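Local coordinates for protein ZmpA Glycopeptidase (Clostridium perfringens, PDB 6XSX) that probably cleaves the polypeptide backbone of glycosylated proteins as an M60-family metallopeptidase, of which this chain is the catalytic module, at residues D82-G87 against T107-P112. Residues are numbered along the deposited sequence; the frame is centred on the assembly and turned at random.
Sequences DSQHNG and TNELRP. With EDO (1,2-ethanediol), chain D.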
# COMPACT_ATOMS: atom_id res chain seq x y z
N ASP A 82 8.94 12.21 -16.76
CA ASP A 82 8.25 13.28 -16.04
C ASP A 82 7.00 13.77 -16.77
O ASP A 82 6.77 14.98 -16.87
CB ASP A 82 9.19 14.45 -15.76
CG ASP A 82 8.86 15.21 -14.49
OD1 ASP A 82 7.78 14.95 -13.91
OD2 ASP A 82 9.69 16.05 -14.09
N SER A 83 6.17 12.82 -17.23
CA SER A 83 4.85 13.12 -17.74
C SER A 83 3.87 13.20 -16.58
O SER A 83 4.14 12.68 -15.50
CB SER A 83 4.44 12.06 -18.74
OG SER A 83 3.08 12.21 -19.10
N GLN A 84 2.71 13.84 -16.80
CA GLN A 84 1.63 13.77 -15.83
C GLN A 84 1.05 12.35 -15.85
O GLN A 84 0.42 11.93 -14.89
CB GLN A 84 0.55 14.82 -16.11
CG GLN A 84 -0.34 14.44 -17.29
CD GLN A 84 -1.32 15.51 -17.68
OE1 GLN A 84 -1.18 16.14 -18.73
NE2 GLN A 84 -2.33 15.73 -16.85
N HIS A 85 1.30 11.64 -16.97
CA HIS A 85 0.91 10.25 -17.14
C HIS A 85 2.15 9.36 -16.98
O HIS A 85 3.16 9.79 -16.43
CB HIS A 85 0.21 10.06 -18.50
CG HIS A 85 -0.95 10.98 -18.70
ND1 HIS A 85 -2.05 10.99 -17.85
CD2 HIS A 85 -1.19 11.92 -19.65
CE1 HIS A 85 -2.92 11.90 -18.27
NE2 HIS A 85 -2.42 12.47 -19.37
N ASN A 86 2.06 8.12 -17.48
CA ASN A 86 3.14 7.16 -17.34
C ASN A 86 4.26 7.42 -18.36
O ASN A 86 5.41 7.06 -18.12
CB ASN A 86 2.62 5.72 -17.39
CG ASN A 86 1.60 5.42 -16.31
OD1 ASN A 86 1.81 5.76 -15.15
ND2 ASN A 86 0.50 4.78 -16.68
N GLY A 87 3.90 8.03 -19.51
CA GLY A 87 4.86 8.48 -20.50
C GLY A 87 5.30 7.41 -21.50
O GLY A 87 6.18 7.66 -22.33
N THR A 107 3.87 17.98 -25.78
CA THR A 107 4.54 18.91 -24.87
C THR A 107 3.69 19.20 -23.63
O THR A 107 4.22 19.33 -22.53
CB THR A 107 4.80 20.25 -25.57
OG1 THR A 107 5.28 19.99 -26.89
CG2 THR A 107 5.78 21.13 -24.82
N ASN A 108 2.37 19.30 -23.82
CA ASN A 108 1.53 19.79 -22.74
C ASN A 108 1.36 18.74 -21.63
O ASN A 108 0.82 19.06 -20.58
CB ASN A 108 0.21 20.37 -23.27
CG ASN A 108 -0.68 19.32 -23.90
OD1 ASN A 108 -0.20 18.34 -24.46
ND2 ASN A 108 -1.98 19.52 -23.82
N GLU A 109 1.85 17.51 -21.85
CA GLU A 109 1.74 16.43 -20.88
C GLU A 109 2.93 16.40 -19.92
O GLU A 109 2.90 15.65 -18.95
CB GLU A 109 1.64 15.07 -21.59
CG GLU A 109 0.23 14.78 -22.07
CD GLU A 109 0.03 13.59 -22.99
OE1 GLU A 109 0.90 12.67 -22.99
OE2 GLU A 109 -1.00 13.58 -23.68
N LEU A 110 3.97 17.19 -20.20
CA LEU A 110 5.25 17.03 -19.51
C LEU A 110 5.47 18.19 -18.55
O LEU A 110 5.04 19.31 -18.83
CB LEU A 110 6.37 16.99 -20.55
CG LEU A 110 6.24 15.95 -21.67
CD1 LEU A 110 7.54 15.90 -22.47
CD2 LEU A 110 5.88 14.58 -21.13
N ARG A 111 6.20 17.94 -17.45
CA ARG A 111 6.56 19.04 -16.57
C ARG A 111 7.28 20.09 -17.42
O ARG A 111 8.12 19.74 -18.24
CB ARG A 111 7.45 18.60 -15.41
CG ARG A 111 7.70 19.70 -14.38
CD ARG A 111 8.64 19.29 -13.25
NE ARG A 111 8.38 17.93 -12.77
CZ ARG A 111 7.51 17.61 -11.81
NH1 ARG A 111 6.79 18.55 -11.23
NH2 ARG A 111 7.36 16.35 -11.45
N PRO A 112 6.94 21.38 -17.28
CA PRO A 112 7.60 22.43 -18.06
C PRO A 112 9.12 22.29 -17.97
O PRO A 112 9.68 22.11 -16.88
CB PRO A 112 7.05 23.70 -17.41
CG PRO A 112 5.64 23.30 -16.99
CD PRO A 112 5.85 21.91 -16.43
C1 EDO D . 0.32 1.28 -18.21
O1 EDO D . -0.76 1.08 -19.09
C2 EDO D . 1.32 2.12 -18.90
O2 EDO D . 0.72 3.28 -19.46
O HOH W 1 2.66 11.29 -21.48
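The hydroxyl of S83 is gripped from two directions: it accepts the backbone N-H of H85, closing an ST turn, and donates to a water (OG to water O 2.6 Å) that in turn donates a hydrogen bond to E109 OE1. Beside this bridge the backbones pair antiparallel for one step. S83 and L110 form a non-hydrogen-bonded pair, flanked by Q84 N to E109 O at 2.8 Å and R111 N to D82 O at 3.1 Å, both nearly straight. L110 CD2 packs on S83 CB at 3.8 Å.

D82 meets R111 through a buried salt bridge. R111 holds CG anti to its backbone N (chi1 -173°) and bends at chi3, which brings the NE edge of the guanidinium to the carboxylate. NE meets the syn side of D82 OD2 at 2.6 Å, tilted 28° out of the carboxylate plane, in a nearly straight bond. The NH2 bond to D82 OD1 (2.9 Å) is weak and bent, consistent with the 52° between the two planes. R111 NH1 is hydrogen-bonded to N263, and L244 of strand 240-244 touches both side chains of the pair.

On the other flank, Q84 CG lies over one face of the H85 ring, and E109 CD comes to the ring's edge, 3.9 Å from H85 CD2, with its carboxylate almost perpendicular to the ring. Farther along, N86 and G87 offer backbone N-H groups to a bound buffer sulfonate. The backbone pair, the salt bridge and the water join the hairpin loop between strands 75-80 and 88-91 to the loop entering strand 117-123: an isolated antiparallel beta bridge tying two inter-strand loops of the M60 peptidase domain, packed against strand 240-244.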